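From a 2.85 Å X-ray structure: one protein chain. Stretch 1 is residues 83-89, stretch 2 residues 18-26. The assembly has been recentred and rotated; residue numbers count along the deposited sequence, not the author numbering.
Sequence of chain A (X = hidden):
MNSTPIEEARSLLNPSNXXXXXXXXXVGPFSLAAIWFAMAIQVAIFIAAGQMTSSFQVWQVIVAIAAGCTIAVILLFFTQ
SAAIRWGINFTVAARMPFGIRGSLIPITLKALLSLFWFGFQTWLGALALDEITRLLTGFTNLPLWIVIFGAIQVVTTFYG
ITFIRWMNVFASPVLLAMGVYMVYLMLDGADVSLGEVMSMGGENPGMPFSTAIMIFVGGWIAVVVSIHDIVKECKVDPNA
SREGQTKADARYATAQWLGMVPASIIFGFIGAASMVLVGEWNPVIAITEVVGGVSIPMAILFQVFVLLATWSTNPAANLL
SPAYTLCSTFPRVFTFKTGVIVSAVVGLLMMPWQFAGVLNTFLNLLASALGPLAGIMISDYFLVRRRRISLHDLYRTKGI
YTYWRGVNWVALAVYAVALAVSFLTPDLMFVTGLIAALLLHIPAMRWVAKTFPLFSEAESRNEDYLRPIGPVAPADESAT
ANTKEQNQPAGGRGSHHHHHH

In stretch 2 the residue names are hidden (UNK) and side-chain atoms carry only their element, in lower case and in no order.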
# COMPACT_ATOMS: atom_id res chain seq x y z
N ALA A 83 5.62 10.23 9.72
CA ALA A 83 5.35 10.91 8.46
C ALA A 83 4.33 12.02 8.65
O ALA A 83 4.43 13.08 8.04
CB ALA A 83 4.88 9.93 7.42
N ILE A 84 3.33 11.77 9.50
CA ILE A 84 2.32 12.77 9.83
C ILE A 84 2.95 13.97 10.56
O ILE A 84 2.73 15.14 10.19
CB ILE A 84 1.19 12.12 10.67
CG1 ILE A 84 0.34 11.21 9.78
CG2 ILE A 84 0.33 13.17 11.32
CD1 ILE A 84 -0.73 10.46 10.50
N ARG A 85 3.77 13.69 11.57
CA ARG A 85 4.34 14.75 12.39
C ARG A 85 5.37 15.60 11.61
O ARG A 85 5.34 16.83 11.72
CB ARG A 85 4.97 14.15 13.65
CG ARG A 85 5.05 15.08 14.86
CD ARG A 85 5.99 16.18 14.54
NE ARG A 85 6.10 17.18 15.60
CZ ARG A 85 6.39 18.46 15.37
NH1 ARG A 85 6.55 18.89 14.12
NH2 ARG A 85 6.50 19.32 16.38
N TRP A 86 6.24 14.96 10.83
CA TRP A 86 7.39 15.64 10.23
C TRP A 86 7.31 15.84 8.73
O TRP A 86 8.27 16.33 8.12
CB TRP A 86 8.71 14.93 10.55
CG TRP A 86 9.00 14.82 12.01
CD1 TRP A 86 9.09 13.66 12.75
CD2 TRP A 86 9.22 15.90 12.93
NE1 TRP A 86 9.34 13.96 14.07
CE2 TRP A 86 9.43 15.32 14.20
CE3 TRP A 86 9.25 17.29 12.81
CZ2 TRP A 86 9.70 16.10 15.34
CZ3 TRP A 86 9.51 18.06 13.94
CH2 TRP A 86 9.73 17.46 15.18
N GLY A 87 6.20 15.45 8.13
CA GLY A 87 5.99 15.60 6.71
C GLY A 87 6.95 14.91 5.74
O GLY A 87 7.02 15.33 4.60
N ILE A 88 7.65 13.85 6.14
CA ILE A 88 8.68 13.23 5.28
C ILE A 88 8.29 12.00 4.45
O ILE A 88 7.34 11.31 4.76
CB ILE A 88 9.99 12.90 6.08
CG1 ILE A 88 9.71 12.03 7.29
CG2 ILE A 88 10.71 14.17 6.52
CD1 ILE A 88 10.98 11.57 8.00
N ASN A 89 9.06 11.77 3.37
CA ASN A 89 9.10 10.55 2.52
C ASN A 89 9.29 9.26 3.23
O ASN A 89 9.87 9.24 4.32
CB ASN A 89 10.40 10.56 1.71
CG ASN A 89 10.20 10.87 0.29
OD1 ASN A 89 9.07 10.95 -0.17
ND2 ASN A 89 11.29 11.07 -0.43
N UNK A 18 11.31 17.74 -0.27
CA UNK A 18 11.39 18.51 0.96
C UNK A 18 10.25 18.16 1.88
O UNK A 18 9.18 17.84 1.40
c UNK A 18 11.35 19.99 0.66
N UNK A 19 10.45 18.24 3.21
CA UNK A 19 9.34 18.02 4.14
C UNK A 19 8.13 18.88 3.74
O UNK A 19 8.28 19.90 3.08
c UNK A 19 11.37 18.27 5.32
c UNK A 19 9.92 18.48 5.47
c UNK A 19 11.70 18.55 3.91
N UNK A 20 6.94 18.46 4.13
CA UNK A 20 5.73 19.07 3.64
C UNK A 20 5.19 19.93 4.75
O UNK A 20 4.83 19.41 5.82
o UNK A 20 5.15 17.34 2.03
c UNK A 20 3.30 18.58 3.01
c UNK A 20 4.69 17.99 3.23
N UNK A 21 5.13 21.24 4.47
CA UNK A 21 4.78 22.26 5.46
C UNK A 21 3.36 22.18 5.98
O UNK A 21 2.44 21.82 5.22
c UNK A 21 6.45 23.85 4.53
c UNK A 21 6.89 25.30 4.59
n UNK A 21 9.06 26.07 6.12
n UNK A 21 8.26 25.38 4.11
c UNK A 21 9.28 25.72 4.87
c UNK A 21 5.02 23.64 4.88
n UNK A 21 10.50 25.74 4.38
N UNK A 22 3.21 22.53 7.28
CA UNK A 22 1.92 22.56 8.01
C UNK A 22 0.86 23.27 7.18
O UNK A 22 -0.26 22.78 6.99
c UNK A 22 3.98 20.84 11.56
c UNK A 22 3.05 22.70 10.35
c UNK A 22 3.07 21.35 10.66
c UNK A 22 2.04 23.28 9.37
c UNK A 22 4.86 23.02 11.89
c UNK A 22 4.87 21.68 12.17
c UNK A 22 3.95 23.51 10.99
o UNK A 22 5.80 21.22 13.08
N UNK A 23 1.22 24.43 6.68
CA UNK A 23 0.31 25.17 5.85
C UNK A 23 0.04 24.46 4.53
O UNK A 23 -0.99 24.70 3.94
c UNK A 23 0.82 26.58 5.60
N UNK A 24 0.94 23.59 4.07
CA UNK A 24 0.69 22.89 2.81
C UNK A 24 -0.20 21.60 2.93
O UNK A 24 -0.51 20.93 1.94
c UNK A 24 2.02 22.55 2.10
c UNK A 24 3.00 23.71 1.99
o UNK A 24 4.96 22.15 1.87
o UNK A 24 5.16 24.16 0.93
c UNK A 24 4.48 23.30 1.56
N UNK A 25 -0.64 21.25 4.14
CA UNK A 25 -1.31 19.96 4.31
C UNK A 25 -2.80 19.98 3.91
O UNK A 25 -3.48 20.97 4.13
c UNK A 25 1.04 18.20 6.15
c UNK A 25 0.33 19.53 6.23
n UNK A 25 4.06 17.77 8.17
n UNK A 25 1.93 17.09 8.62
n UNK A 25 2.41 18.23 6.66
c UNK A 25 -1.12 19.45 5.74
c UNK A 25 2.79 17.69 7.82
N UNK A 26 -3.33 18.90 3.34
CA UNK A 26 -4.67 18.98 2.73
C UNK A 26 -5.63 17.79 2.95
O UNK A 26 -6.75 17.81 2.45
c UNK A 26 -4.53 19.19 1.21
o UNK A 26 -4.18 17.98 0.55

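Position 18 carries a single side-chain carbon, directed away from stretch 1 and without contact there; it is A18. At position 19, three carbons close a ring onto the backbone nitrogen, and the ring carbons lie near W86 O and I88 CG2; the closed ring defines a proline, P19. Its CB lies 3.8 Å from W86 O, its CG reaches I88 CG2 at 4.3 Å in an apolar contact, and its CA approaches G87 O at 3.6 Å in a CA-H...O contact.

Position 20 has a CB bearing one oxygen and one carbon, the branched pattern of threonine, T20. Here the backbone makes the link: T20 N donates a weak hydrogen bond to G87 O (3.2 Å, 134°), while OG1 is hydrogen-bonded elsewhere in the structure.

At position 21, three carbons lead to a nitrogen and then to a carbon with two further nitrogens. This is an arginine, R21; its CA-to-CB bond points away from stretch 1, and the side chain makes no contact there.

Position 22 shows one carbon followed by a six-carbon ring bearing an oxygen, and that oxygen is 2.7 Å from R85 NH1. This is the side chain of tyrosine, Y22. Its CA-to-CB bond points sideways, but the ring end comes nearer, and R85 NH1 donates a hydrogen bond to Y22 OH. Y22 OH lies at the edge of the R85 guanidinium, near its plane, and R85 NH1 likewise at the edge of the Y22 ring.

A lone carbon at position 23, far from stretch 1, gives A23. Position 24 has three carbons, the last carrying two oxygens. A carboxylate at this chain length is glutamate, E24; it folds back within its own stretch, where OE2 accepts a hydrogen bond from R21 N at 2.8 Å.

Position 25 repeats the pattern of three carbons, a nitrogen and a carbon with two nitrogens, but its CA-to-CB bond points toward stretch 1, with one terminal nitrogen 2.6 Å from I84 O. It is R25, and NH1 donates that hydrogen bond. T20 O accepts from both R25 NE (2.8 Å) and R25 NH2 (3.0 Å), which steadies the guanidinium. Position 26, one carbon and one oxygen, is S26, out of reach of stretch 1.

The contact centres on the end of the helix, where I84 O receives R25 and G87, with positive phi, turns the chain out of helical geometry. A CB on G87 would point toward stretch 2 and lie 2.7 Å from both T20 O and R25 NH2, so the bare glycine leaves room for the arginine and the loop backbone. R25 NH2 sits 3.2 Å from G87 N, but both are donors and no hydrogen bond forms. The R85–Y22 pair adds a second polar link, and P19 packs against the turn.

Stretch 2 (18-26) APTRYAERS
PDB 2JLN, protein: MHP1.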